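PDB 5IM3: ribonucleoside-diphosphate reductase from Pseudomonas aeruginosa, which probably reduces ribonucleoside diphosphates to the deoxyribonucleotides needed for DNA synthesis, and binds dATP as an allosteric nucleotide. Local coordinates for residues 877-882 with 905-910; 586-591 with 873-878; 465-470 with 479-484; 680-685 with 860-865; 660-665 with 783-788. All blocks are in the same frame, centred on the assembly; numbering follows the deposited sequence.

Contact 1. Residues 877-882 with 905-910; sequences NLYIAG and YLRALA
The ring of Tyr-905 takes OD1 of Asn-877 at its edge, in the ring plane, while NH2 of Arg-907, two residues on, sits off-centre over one face. Asn-877 and Tyr-905 run side by side with amide and ring planes 47° apart, and Trp-562 meets the tyrosine edge-to-face. The same OD1 accepts a weak hydrogen bond from Tyr-905 N at 3.1 Å. Chi1 of Asn-877 (-67°) sets CG beside its own backbone N, and OD1 lies against both N and CB of Tyr-905. At the second ring, Tyr-879 lies alongside the aliphatic part of Arg-907: CD2 is 3.5 Å from Arg-907 CB and CE2 is 3.6 Å from Arg-907 CG. The ring stands almost perpendicular to the guanidinium, 86° between planes, and its OH bonds to Glu-786.

Between the two layers of side chains, strands 878-881 and 906-909 run parallel, their axes 4.8 Å apart. Leu-878 and Ile-880 do the bonding from one strand through both N and O. Leu-878 O takes Arg-907 N at 2.9 Å, and Ile-880 N gives to Arg-907 O at 2.9 Å. Ile-880 O accepts Leu-909 N at 3.0 Å and is also approached by the CA-H of Ala-908. On one face, CD1 of Ile-880 meets CD1 of Leu-906 at 3.8 Å.

This is a beta-alpha-beta unit: the connecting helix 885-897 packs on the face of Leu-878, Ile-880 and Leu-906 through Tyr-892 and Leu-888. Helices 856-866 and 544-558 flank that face with Val-860 and Leu-555, whereas Phe-852 touches Arg-907 and Leu-909 on the other.

Contact 2. Residues 586-591 with 873-878; sequences LCTEIT and AQSLNL
Glu-589 and Gln-874 bring their CA atoms within 4.2 Å, where the irregular stretches 587-591 and 873-875 run in nearly opposite directions (177°). Ala-873 N donates to Glu-589 O at 3.0 Å, coming from above the carbonyl plane, and the methyl of Ala-873 leans on the same oxygen. Thr-588, with positive phi, turns the chain just before this point, and Asn-585 OD1 binds the backbone N atoms of Glu-589 and Ile-590.

The side-chain link across the gap comes from Ser-875: its OG donates to Cys-587 O at 2.7 Å, again well out of the carbonyl plane (45°). OG is placed there by a chi1 of -60°, which sets it beside its own backbone N. Thr-588 OG1 turns to the same carbonyl but is modelled too close to it for the bond to be relied on. CB of Glu-589 comes to 3.4 Å from Ser-875 OG; OE1 is near as well, but at an angle too poor for a hydrogen bond.

A water spans the gap. It donates to Thr-588 OG1 at 2.8 Å and to Gln-874 O at 3.0 Å, and accepts from Leu-876 N at 2.9 Å. Thr-902 OG1 binds Thr-588 O, and Ile-769 pairs its backbone with Ala-873 and Ser-875. The Asn-x-Cys-x-Glu sequence starting at Asn-585 is consistent with the finger loop that threads the ten-stranded alpha-beta barrel of ribonucleotide reductases.

Contact 3. Residues 465-470 with 479-484; sequences LELRKN and HDMNTA
Arg-468 NH1 reaches Met-481 O at 2.8 Å, and this hydrogen bond ties segment 465-470 to the chain entering strand 482-487. The arginine gets there by folding back on itself: CD is swung round at chi2 (-67°) and NE again at chi3 (-61°). NH1 approaches from above the carbonyl plane of Met-481, and the oxygen in turn lies somewhat off the guanidinium plane. Arg-468 CD closes in on that carbonyl too, 3.3 Å from Met-481 O. His-479 O sits above one face of the guanidinium, offset toward its rim.

The second bond runs the other way across the gap. His-479 NE2 donates to Lys-469 O at 3.2 Å, with the oxygen in the plane of the imidazole and at its edge. Lys-469 itself ends a type I beta turn that begins at Glu-466, closed by Lys-469 N to Glu-466 O at 3.1 Å. The Glu-466 carboxylate forms a salt bridge with Lys-550 of helix 544-558.

Deeper in, the contact becomes apolar. CD1 of Leu-467 meets CG2 of Thr-483 at 3.9 Å and CE of Met-481 at 4.2 Å, and Val-427 and Val-433 of helix 427-440 continue that layer. Thr-483 OG1, the polar branch, holds a water at 2.8 Å, which makes a further, weak bond to Leu-465 O.

Strands 450-455 and 482-487 pair in parallel, with helix 461-465 and this turn in the connection between them, so the contact closes a beta-alpha-beta crossover of the reductase barrel where the chain enters its second strand.

Contact 4. Residues 680-685 with 860-865; sequences AAIAFA and VEAASR
Ile-682 and Ala-862 mark the closest point of segments 680-685 and 860-865, on helices 679-707 and 856-866, with CA atoms 4.8 Å apart; locally they run nearly parallel, their axes 8.5 Å apart and crossing at -22°. Small residues make so close a pass possible: CB of Ala-685 points at the other helix and meets CB of Ala-862 at 4.2 Å.

Ile-682 does most of the reaching. Its CG1 arm, extended to CD1 (chi2 177°), passes Ala-862 and ends against Glu-861, CD1 lying 3.6 Å from Glu-861 CB. The CG2 branch goes to Arg-865, whose side chain crosses the isoleucine at about a right angle; the carbon-carbon approach there is modelled too short to be trusted. Trp-858, a turn earlier, also touches Ile-682.

No hydrogen bond links the two segments. The polar groups pair along helix 856-866 instead: Arg-865 NE lies 3.5 Å from Glu-861 OE1, one turn back, in a salt bridge with the oxygen in the guanidinium plane. Glu-861 OE2 has its own partner in Arg-898, so each carboxylate oxygen has an arginine partner.

Met-894 of helix 885-897 touches Glu-861 and Val-860, beyond the interface. Helix 679-707 is in turn packed on helix 665-672, where Phe-665 meets Ala-685 and Leu-669 meets Phe-684.

Contact 5. Residues 660-665 with 783-788; sequences LGIMGF and QSIEPT
Phe-665 N and Ser-784 O form the single hydrogen bond across this contact, a weak one at 3.3 Å. Two CA-H...O contacts back it up. Ser-784 CA lies 3.3 Å from Ile-662 O, and the CA of Met-663 points its hydrogen at Ser-784 O. That carbonyl is therefore approached by an N-H and a C-H from successive parts of the same bend, and CB of Phe-665 comes to 3.3 Å from it as well.

The backbone shapes make this possible. Ser-784 has positive phi (30°) and occupies the second position of a type II' beta turn, closed by Glu-786 N to Gln-783 O at 2.7 Å. Facing it, Gly-664 takes a positive phi too and is the N-cap residue of helix 665-672. The turn thus sits where a barrel strand, 659-663, paired in parallel with strand 600-608, hands over to its helix in the PFL-like fold.

The rest is van der Waals packing. CD1 of Ile-662 touches CG2 of Ile-785 at 3.8 Å, their side chains crossing at a slant; chi1 of 56° sets CG1 of Ile-662 between its backbone N and carbonyl carbon. CB of Phe-665 rests 4.0 Å from Ile-785 CA. CB of Met-663 is 3.8 Å from Ser-784 N, and the rest of this methionine extends toward Ala-776 of helix 773-779. Around the Phe-665 ring, Arg-866 makes a cation-pi contact and Phe-684 and Tyr-676 meet it with their rings.

Contacts 2 and 5 are the buried ones; contacts 1, 3 and 4 are only partly buried. Asn-877 and Leu-878 belong to both 1 and 2, as strand 878-881 follows directly on the loop of contact 2. Helix 856-866 of contact 4 also packs on strand 878-881 of contact 1, and contacts 3 and 5 reach the same barrel sheet through different strands. Contact 3 lies farthest from contact 4, about 17 Å between nearest atoms. Chemistry follows place: a regular parallel ladder in 1, hydroxyls and a water in 2, arginine and histidine gripping carbonyls in 3, apolar helix packing in 4, and weak backbone contacts beside aliphatic packing in 5.

Contact 1. Residues 877-882 with 905-910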
# COMPACT_ATOMS: atom_id res chain seq x y z
N ASN A 877 -13.68 27.12 -12.57
CA ASN A 877 -13.25 26.10 -11.63
C ASN A 877 -14.08 24.84 -11.83
O ASN A 877 -15.29 24.91 -12.10
CB ASN A 877 -13.38 26.59 -10.20
CG ASN A 877 -12.42 27.72 -9.88
OD1 ASN A 877 -11.27 27.70 -10.32
ND2 ASN A 877 -12.90 28.71 -9.14
N LEU A 878 -13.44 23.69 -11.72
CA LEU A 878 -14.11 22.40 -11.87
C LEU A 878 -13.97 21.61 -10.58
O LEU A 878 -12.90 21.58 -9.96
CB LEU A 878 -13.54 21.61 -13.04
CG LEU A 878 -13.86 22.18 -14.43
CD1 LEU A 878 -13.24 21.31 -15.50
CD2 LEU A 878 -15.36 22.29 -14.66
N TYR A 879 -15.07 20.98 -10.18
CA TYR A 879 -15.15 20.20 -8.95
C TYR A 879 -15.41 18.75 -9.31
O TYR A 879 -16.38 18.46 -10.02
CB TYR A 879 -16.24 20.75 -8.03
CG TYR A 879 -16.05 22.22 -7.71
CD1 TYR A 879 -16.51 23.20 -8.58
CD2 TYR A 879 -15.38 22.62 -6.56
CE1 TYR A 879 -16.33 24.54 -8.30
CE2 TYR A 879 -15.20 23.95 -6.27
CZ TYR A 879 -15.67 24.91 -7.14
OH TYR A 879 -15.49 26.24 -6.85
N ILE A 880 -14.55 17.86 -8.84
CA ILE A 880 -14.62 16.45 -9.20
C ILE A 880 -14.46 15.64 -7.93
O ILE A 880 -13.38 15.65 -7.31
CB ILE A 880 -13.55 16.07 -10.24
CG1 ILE A 880 -13.78 16.85 -11.53
CG2 ILE A 880 -13.58 14.56 -10.48
CD1 ILE A 880 -12.79 16.54 -12.64
N ALA A 881 -15.51 14.94 -7.54
CA ALA A 881 -15.42 13.92 -6.51
C ALA A 881 -15.21 12.56 -7.17
O ALA A 881 -15.59 12.35 -8.32
CB ALA A 881 -16.67 13.90 -5.63
N GLY A 882 -14.60 11.64 -6.43
CA GLY A 882 -14.21 10.36 -6.98
C GLY A 882 -12.74 10.36 -7.35
O GLY A 882 -12.02 9.40 -7.06
N TYR A 905 -8.87 26.37 -11.76
CA TYR A 905 -8.49 25.43 -10.71
C TYR A 905 -9.23 24.11 -10.86
O TYR A 905 -10.38 24.06 -11.30
CB TYR A 905 -8.81 26.01 -9.33
CG TYR A 905 -7.87 27.08 -8.85
CD1 TYR A 905 -6.62 26.76 -8.36
CD2 TYR A 905 -8.25 28.42 -8.87
CE1 TYR A 905 -5.76 27.75 -7.91
CE2 TYR A 905 -7.40 29.41 -8.43
CZ TYR A 905 -6.16 29.07 -7.94
OH TYR A 905 -5.31 30.06 -7.50
N LEU A 906 -8.55 23.04 -10.48
CA LEU A 906 -9.19 21.74 -10.27
C LEU A 906 -9.34 21.53 -8.77
O LEU A 906 -8.35 21.60 -8.03
CB LEU A 906 -8.38 20.61 -10.90
CG LEU A 906 -8.84 19.19 -10.54
CD1 LEU A 906 -10.23 18.91 -11.09
CD2 LEU A 906 -7.84 18.17 -11.04
N ARG A 907 -10.57 21.30 -8.32
CA ARG A 907 -10.85 20.92 -6.95
C ARG A 907 -11.25 19.45 -6.96
O ARG A 907 -12.30 19.09 -7.50
CB ARG A 907 -11.96 21.80 -6.36
CG ARG A 907 -11.63 23.28 -6.35
CD ARG A 907 -10.67 23.64 -5.23
NE ARG A 907 -10.42 25.08 -5.18
CZ ARG A 907 -9.32 25.68 -5.62
NH1 ARG A 907 -8.33 24.98 -6.16
NH2 ARG A 907 -9.21 27.00 -5.52
N ALA A 908 -10.39 18.60 -6.40
CA ALA A 908 -10.55 17.16 -6.50
C ALA A 908 -10.61 16.53 -5.11
O ALA A 908 -9.84 16.90 -4.22
CB ALA A 908 -9.40 16.54 -7.30
N LEU A 909 -11.52 15.57 -4.95
CA LEU A 909 -11.65 14.77 -3.74
C LEU A 909 -11.54 13.30 -4.11
O LEU A 909 -12.27 12.83 -4.98
CB LEU A 909 -12.97 15.03 -3.03
CG LEU A 909 -13.21 16.42 -2.42
CD1 LEU A 909 -14.57 16.45 -1.73
CD2 LEU A 909 -12.10 16.79 -1.45
N ALA A 910 -10.64 12.59 -3.44
CA ALA A 910 -10.48 11.16 -3.65
C ALA A 910 -11.26 10.33 -2.64
O ALA A 910 -11.08 9.10 -2.59
CB ALA A 910 -8.99 10.78 -3.59

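Contact 2. Residues 586-591 with 873-878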
# COMPACT_ATOMS: atom_id res chain seq x y z
N LEU A 586 -3.65 35.67 -15.39
CA LEU A 586 -3.52 34.99 -14.11
C LEU A 586 -4.74 34.13 -13.79
O LEU A 586 -4.62 33.06 -13.19
CB LEU A 586 -3.28 36.02 -13.00
CG LEU A 586 -3.20 35.50 -11.57
CD1 LEU A 586 -2.06 34.51 -11.39
CD2 LEU A 586 -3.05 36.66 -10.60
N CYS A 587 -5.93 34.60 -14.17
CA CYS A 587 -7.18 33.94 -13.79
C CYS A 587 -7.86 33.22 -14.96
O CYS A 587 -8.93 32.65 -14.77
CB CYS A 587 -8.13 34.97 -13.17
SG CYS A 587 -7.44 35.77 -11.70
N THR A 588 -7.26 33.26 -16.15
CA THR A 588 -7.62 32.40 -17.29
C THR A 588 -8.98 32.74 -17.89
O THR A 588 -9.69 31.86 -18.36
CB THR A 588 -7.59 30.91 -16.90
OG1 THR A 588 -8.74 30.58 -16.11
CG2 THR A 588 -6.31 30.59 -16.14
N GLU A 589 -9.36 34.03 -17.91
CA GLU A 589 -10.57 34.46 -18.60
C GLU A 589 -10.32 35.52 -19.66
O GLU A 589 -11.26 35.92 -20.35
CB GLU A 589 -11.61 34.98 -17.60
CG GLU A 589 -11.45 36.45 -17.16
CD GLU A 589 -10.30 36.66 -16.20
OE1 GLU A 589 -9.54 35.70 -15.94
OE2 GLU A 589 -10.15 37.79 -15.70
N ILE A 590 -9.08 35.98 -19.82
CA ILE A 590 -8.74 37.07 -20.72
C ILE A 590 -7.97 36.51 -21.91
O ILE A 590 -7.10 35.64 -21.74
CB ILE A 590 -7.91 38.15 -19.98
CG1 ILE A 590 -8.69 38.67 -18.77
CG2 ILE A 590 -7.54 39.28 -20.92
CD1 ILE A 590 -10.02 39.32 -19.11
N THR A 591 -8.29 37.01 -23.11
CA THR A 591 -7.63 36.56 -24.34
C THR A 591 -7.35 37.80 -25.20
O THR A 591 -8.12 38.15 -26.10
CB THR A 591 -8.48 35.53 -25.10
OG1 THR A 591 -9.77 36.08 -25.39
CG2 THR A 591 -8.65 34.26 -24.29
N ALA A 873 -13.00 34.91 -22.51
CA ALA A 873 -13.20 33.58 -21.93
C ALA A 873 -13.90 33.74 -20.59
O ALA A 873 -14.53 34.77 -20.30
CB ALA A 873 -11.85 32.85 -21.83
N GLN A 874 -13.81 32.72 -19.74
CA GLN A 874 -14.42 32.75 -18.42
C GLN A 874 -13.62 31.86 -17.47
O GLN A 874 -13.21 30.76 -17.84
CB GLN A 874 -15.88 32.29 -18.47
CG GLN A 874 -16.10 30.94 -19.12
CD GLN A 874 -17.55 30.68 -19.47
OE1 GLN A 874 -18.43 30.71 -18.61
NE2 GLN A 874 -17.82 30.43 -20.75
N SER A 875 -13.42 32.36 -16.25
CA SER A 875 -12.72 31.58 -15.23
C SER A 875 -13.61 30.44 -14.75
O SER A 875 -14.67 30.68 -14.16
CB SER A 875 -12.33 32.48 -14.06
OG SER A 875 -11.49 33.53 -14.49
N LEU A 876 -13.17 29.21 -15.00
CA LEU A 876 -14.01 28.03 -14.80
C LEU A 876 -13.31 27.07 -13.85
O LEU A 876 -12.46 26.28 -14.27
CB LEU A 876 -14.32 27.36 -16.13
CG LEU A 876 -15.32 26.20 -16.05
CD1 LEU A 876 -16.68 26.70 -15.59
CD2 LEU A 876 -15.42 25.51 -17.39
N ASN A 877 -13.68 27.12 -12.57
CA ASN A 877 -13.25 26.10 -11.63
C ASN A 877 -14.08 24.84 -11.83
O ASN A 877 -15.29 24.91 -12.10
CB ASN A 877 -13.38 26.59 -10.20
CG ASN A 877 -12.42 27.72 -9.88
OD1 ASN A 877 -11.27 27.70 -10.32
ND2 ASN A 877 -12.90 28.71 -9.14
N LEU A 878 -13.44 23.69 -11.72
CA LEU A 878 -14.11 22.40 -11.87
C LEU A 878 -13.97 21.61 -10.58
O LEU A 878 -12.90 21.58 -9.96
CB LEU A 878 -13.54 21.61 -13.04
CG LEU A 878 -13.86 22.18 -14.43
CD1 LEU A 878 -13.24 21.31 -15.50
CD2 LEU A 878 -15.36 22.29 -14.66
O HOH W 1 -10.96 29.01 -16.83

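Contact 3. Residues 465-470 with 479-484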
# COMPACT_ATOMS: atom_id res chain seq x y z
N LEU A 465 5.73 20.83 -16.16
CA LEU A 465 4.58 20.23 -15.49
C LEU A 465 4.84 19.96 -14.01
O LEU A 465 3.89 19.83 -13.24
CB LEU A 465 4.18 18.93 -16.18
CG LEU A 465 3.87 18.99 -17.68
CD1 LEU A 465 3.48 17.62 -18.19
CD2 LEU A 465 2.79 19.99 -17.98
N GLU A 466 6.11 19.87 -13.60
CA GLU A 466 6.45 19.44 -12.25
C GLU A 466 6.87 20.59 -11.36
O GLU A 466 7.28 20.36 -10.21
CB GLU A 466 7.56 18.39 -12.30
CG GLU A 466 7.25 17.19 -13.16
CD GLU A 466 8.11 15.99 -12.81
OE1 GLU A 466 7.77 14.87 -13.23
OE2 GLU A 466 9.12 16.17 -12.09
N LEU A 467 6.77 21.83 -11.84
CA LEU A 467 7.29 22.97 -11.08
C LEU A 467 6.62 23.14 -9.73
O LEU A 467 7.21 23.79 -8.85
CB LEU A 467 7.12 24.25 -11.91
CG LEU A 467 8.08 24.44 -13.08
CD1 LEU A 467 7.67 25.63 -13.93
CD2 LEU A 467 9.51 24.61 -12.59
N ARG A 468 5.42 22.59 -9.52
CA ARG A 468 4.69 22.81 -8.27
C ARG A 468 4.62 21.56 -7.40
O ARG A 468 3.81 21.51 -6.46
CB ARG A 468 3.28 23.33 -8.58
CG ARG A 468 3.26 24.71 -9.24
CD ARG A 468 3.77 25.80 -8.31
NE ARG A 468 2.95 25.91 -7.11
CZ ARG A 468 1.97 26.80 -6.93
NH1 ARG A 468 1.69 27.69 -7.87
NH2 ARG A 468 1.29 26.81 -5.80
N LYS A 469 5.46 20.56 -7.66
CA LYS A 469 5.55 19.42 -6.75
C LYS A 469 6.08 19.87 -5.39
O LYS A 469 6.92 20.77 -5.30
CB LYS A 469 6.46 18.34 -7.33
CG LYS A 469 5.81 17.44 -8.37
CD LYS A 469 6.68 16.22 -8.65
CE LYS A 469 5.92 15.16 -9.43
NZ LYS A 469 6.70 13.90 -9.64
N ASN A 470 5.58 19.24 -4.33
CA ASN A 470 6.00 19.61 -2.98
C ASN A 470 7.42 19.14 -2.69
O ASN A 470 8.17 19.81 -1.98
CB ASN A 470 5.04 19.03 -1.95
CG ASN A 470 3.59 19.29 -2.29
OD1 ASN A 470 2.80 18.35 -2.42
ND2 ASN A 470 3.23 20.56 -2.45
N HIS A 479 7.59 27.43 -6.24
CA HIS A 479 6.45 27.30 -5.33
C HIS A 479 5.64 28.58 -5.17
O HIS A 479 4.60 28.54 -4.51
CB HIS A 479 6.93 26.85 -3.95
CG HIS A 479 7.63 25.53 -3.95
ND1 HIS A 479 8.97 25.40 -3.63
CD2 HIS A 479 7.19 24.28 -4.23
CE1 HIS A 479 9.31 24.12 -3.71
NE2 HIS A 479 8.25 23.43 -4.07
N ASP A 480 6.08 29.69 -5.75
CA ASP A 480 5.38 30.96 -5.60
C ASP A 480 4.90 31.51 -6.94
O ASP A 480 4.59 32.70 -7.05
CB ASP A 480 6.28 31.98 -4.89
CG ASP A 480 6.90 31.41 -3.63
OD1 ASP A 480 6.26 31.48 -2.56
OD2 ASP A 480 8.04 30.88 -3.71
N MET A 481 4.82 30.65 -7.95
CA MET A 481 4.44 31.05 -9.30
C MET A 481 3.43 30.06 -9.83
O MET A 481 3.57 28.85 -9.64
CB MET A 481 5.67 31.09 -10.22
CG MET A 481 5.40 31.63 -11.62
SD MET A 481 6.78 31.37 -12.75
CE MET A 481 6.58 29.63 -13.10
N ASN A 482 2.40 30.57 -10.50
CA ASN A 482 1.42 29.72 -11.14
C ASN A 482 1.91 29.32 -12.53
O ASN A 482 2.76 29.98 -13.14
CB ASN A 482 0.06 30.41 -11.23
CG ASN A 482 -0.60 30.62 -9.87
OD1 ASN A 482 -0.99 31.74 -9.52
ND2 ASN A 482 -0.72 29.55 -9.09
N THR A 483 1.35 28.22 -13.04
CA THR A 483 1.70 27.68 -14.34
C THR A 483 0.43 27.30 -15.07
O THR A 483 -0.57 26.94 -14.45
CB THR A 483 2.62 26.45 -14.22
OG1 THR A 483 1.98 25.47 -13.41
CG2 THR A 483 3.96 26.81 -13.59
N ALA A 484 0.47 27.37 -16.40
CA ALA A 484 -0.66 26.95 -17.22
C ALA A 484 -0.16 26.39 -18.54
O ALA A 484 0.81 26.89 -19.10
CB ALA A 484 -1.63 28.10 -17.47
O HOH W 2 3.61 23.28 -12.91

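Contact 4. Residues 680-685 with 860-865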
# COMPACT_ATOMS: atom_id res chain seq x y z
N ALA A 680 -32.51 22.86 -17.51
CA ALA A 680 -33.07 24.19 -17.34
C ALA A 680 -32.02 25.21 -16.93
O ALA A 680 -32.12 26.38 -17.30
CB ALA A 680 -34.20 24.15 -16.31
N ALA A 681 -31.00 24.79 -16.18
CA ALA A 681 -29.91 25.70 -15.84
C ALA A 681 -29.00 25.94 -17.04
O ALA A 681 -28.54 27.07 -17.27
CB ALA A 681 -29.09 25.14 -14.67
N ILE A 682 -28.73 24.89 -17.81
CA ILE A 682 -27.94 25.04 -19.03
C ILE A 682 -28.65 25.99 -19.99
O ILE A 682 -28.00 26.79 -20.68
CB ILE A 682 -27.69 23.66 -19.66
CG1 ILE A 682 -26.65 22.90 -18.83
CG2 ILE A 682 -27.25 23.79 -21.11
CD1 ILE A 682 -26.37 21.49 -19.32
N ALA A 683 -29.98 25.91 -20.05
CA ALA A 683 -30.74 26.80 -20.92
C ALA A 683 -30.65 28.25 -20.43
O ALA A 683 -30.46 29.17 -21.23
CB ALA A 683 -32.20 26.35 -20.99
N PHE A 684 -30.81 28.46 -19.12
CA PHE A 684 -30.72 29.81 -18.58
C PHE A 684 -29.32 30.39 -18.78
O PHE A 684 -29.17 31.59 -19.05
CB PHE A 684 -31.09 29.82 -17.10
CG PHE A 684 -30.84 31.13 -16.42
CD1 PHE A 684 -31.62 32.24 -16.73
CD2 PHE A 684 -29.83 31.27 -15.49
CE1 PHE A 684 -31.39 33.46 -16.11
CE2 PHE A 684 -29.59 32.48 -14.87
CZ PHE A 684 -30.37 33.58 -15.18
N ALA A 685 -28.28 29.56 -18.63
CA ALA A 685 -26.92 30.04 -18.84
C ALA A 685 -26.70 30.48 -20.28
O ALA A 685 -26.01 31.47 -20.55
CB ALA A 685 -25.91 28.96 -18.46
N VAL A 860 -19.51 22.15 -17.20
CA VAL A 860 -18.82 22.30 -18.48
C VAL A 860 -19.80 22.71 -19.57
O VAL A 860 -19.55 23.65 -20.33
CB VAL A 860 -18.08 21.00 -18.84
CG1 VAL A 860 -17.52 21.07 -20.26
CG2 VAL A 860 -16.97 20.72 -17.84
N GLU A 861 -20.93 22.00 -19.67
CA GLU A 861 -21.91 22.30 -20.71
C GLU A 861 -22.46 23.71 -20.55
O GLU A 861 -22.70 24.41 -21.55
CB GLU A 861 -23.04 21.28 -20.69
CG GLU A 861 -22.87 20.14 -21.67
CD GLU A 861 -22.93 20.60 -23.12
OE1 GLU A 861 -23.42 21.73 -23.36
OE2 GLU A 861 -22.49 19.85 -24.01
N ALA A 862 -22.69 24.14 -19.31
CA ALA A 862 -23.14 25.51 -19.07
C ALA A 862 -22.10 26.51 -19.54
O ALA A 862 -22.42 27.49 -20.23
CB ALA A 862 -23.45 25.70 -17.59
N ALA A 863 -20.83 26.29 -19.17
CA ALA A 863 -19.77 27.18 -19.61
C ALA A 863 -19.63 27.16 -21.13
O ALA A 863 -19.36 28.19 -21.75
CB ALA A 863 -18.45 26.78 -18.94
N SER A 864 -19.84 25.99 -21.74
CA SER A 864 -19.74 25.89 -23.20
C SER A 864 -20.74 26.81 -23.89
O SER A 864 -20.41 27.45 -24.89
CB SER A 864 -19.97 24.44 -23.64
OG SER A 864 -19.99 24.34 -25.05
N ARG A 865 -21.96 26.89 -23.37
CA ARG A 865 -22.97 27.71 -24.03
C ARG A 865 -22.80 29.19 -23.71
O ARG A 865 -23.15 30.04 -24.54
CB ARG A 865 -24.37 27.25 -23.63
CG ARG A 865 -24.83 26.04 -24.40
CD ARG A 865 -25.64 25.14 -23.52
NE ARG A 865 -26.05 23.91 -24.18
CZ ARG A 865 -27.16 23.78 -24.91
NH1 ARG A 865 -27.97 24.82 -25.08
NH2 ARG A 865 -27.46 22.62 -25.46

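Contact 5. Residues 660-665 with 783-788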
# COMPACT_ATOMS: atom_id res chain seq x y z
N LEU A 660 -16.60 42.78 -19.31
CA LEU A 660 -17.82 42.79 -18.51
C LEU A 660 -18.24 41.36 -18.21
O LEU A 660 -18.51 40.58 -19.13
CB LEU A 660 -18.94 43.53 -19.25
CG LEU A 660 -20.29 43.63 -18.54
CD1 LEU A 660 -20.19 44.51 -17.30
CD2 LEU A 660 -21.36 44.15 -19.48
N GLY A 661 -18.29 41.01 -16.92
CA GLY A 661 -18.66 39.69 -16.49
C GLY A 661 -20.00 39.66 -15.78
O GLY A 661 -20.81 40.59 -15.87
N ILE A 662 -20.24 38.56 -15.05
CA ILE A 662 -21.48 38.37 -14.30
C ILE A 662 -21.16 37.76 -12.94
O ILE A 662 -20.11 37.15 -12.74
CB ILE A 662 -22.47 37.46 -15.06
CG1 ILE A 662 -21.82 36.11 -15.40
CG2 ILE A 662 -22.97 38.16 -16.32
CD1 ILE A 662 -22.79 35.07 -15.92
N MET A 663 -22.10 37.94 -12.01
CA MET A 663 -22.03 37.29 -10.71
C MET A 663 -23.45 37.09 -10.20
O MET A 663 -24.42 37.65 -10.73
CB MET A 663 -21.19 38.09 -9.71
CG MET A 663 -21.62 39.53 -9.51
SD MET A 663 -20.63 40.34 -8.23
CE MET A 663 -21.32 41.99 -8.27
N GLY A 664 -23.57 36.27 -9.16
CA GLY A 664 -24.87 35.90 -8.64
C GLY A 664 -25.60 34.87 -9.48
O GLY A 664 -26.82 34.75 -9.37
N PHE A 665 -24.88 34.11 -10.30
CA PHE A 665 -25.53 33.14 -11.18
C PHE A 665 -26.23 32.05 -10.38
O PHE A 665 -27.39 31.73 -10.62
CB PHE A 665 -24.51 32.53 -12.14
CG PHE A 665 -25.11 31.60 -13.16
CD1 PHE A 665 -25.62 32.10 -14.35
CD2 PHE A 665 -25.17 30.24 -12.93
CE1 PHE A 665 -26.18 31.26 -15.29
CE2 PHE A 665 -25.73 29.39 -13.86
CZ PHE A 665 -26.23 29.90 -15.04
N GLN A 783 -20.62 33.76 -6.08
CA GLN A 783 -19.43 34.08 -6.87
C GLN A 783 -19.66 33.78 -8.34
O GLN A 783 -20.00 32.65 -8.70
CB GLN A 783 -18.23 33.29 -6.36
CG GLN A 783 -17.99 33.39 -4.86
CD GLN A 783 -17.51 34.76 -4.44
OE1 GLN A 783 -17.24 35.62 -5.28
NE2 GLN A 783 -17.38 34.97 -3.13
N SER A 784 -19.45 34.78 -9.19
CA SER A 784 -19.49 34.67 -10.65
C SER A 784 -20.44 33.58 -11.14
O SER A 784 -21.66 33.75 -11.08
CB SER A 784 -18.08 34.43 -11.19
OG SER A 784 -17.48 33.30 -10.59
N ILE A 785 -19.90 32.47 -11.64
CA ILE A 785 -20.68 31.35 -12.14
C ILE A 785 -20.51 30.12 -11.26
O ILE A 785 -20.91 29.01 -11.65
CB ILE A 785 -20.33 31.02 -13.60
CG1 ILE A 785 -18.81 30.89 -13.77
CG2 ILE A 785 -20.88 32.08 -14.53
CD1 ILE A 785 -18.36 30.51 -15.17
N GLU A 786 -19.93 30.28 -10.08
CA GLU A 786 -19.62 29.14 -9.23
C GLU A 786 -20.90 28.54 -8.65
O GLU A 786 -21.78 29.28 -8.21
CB GLU A 786 -18.69 29.55 -8.10
CG GLU A 786 -17.33 30.08 -8.54
CD GLU A 786 -16.36 28.97 -8.89
OE1 GLU A 786 -16.53 27.84 -8.38
OE2 GLU A 786 -15.42 29.22 -9.68
N PRO A 787 -21.02 27.22 -8.61
CA PRO A 787 -22.03 26.61 -7.75
C PRO A 787 -21.64 26.81 -6.29
O PRO A 787 -20.46 26.93 -5.96
CB PRO A 787 -22.00 25.13 -8.14
CG PRO A 787 -20.62 24.92 -8.66
CD PRO A 787 -20.25 26.20 -9.35
N THR A 788 -22.65 26.87 -5.43
CA THR A 788 -22.39 27.02 -4.00
C THR A 788 -21.41 25.96 -3.54
O THR A 788 -21.63 24.76 -3.74
CB THR A 788 -23.71 26.91 -3.22
OG1 THR A 788 -24.63 27.90 -3.69
CG2 THR A 788 -23.47 27.10 -1.72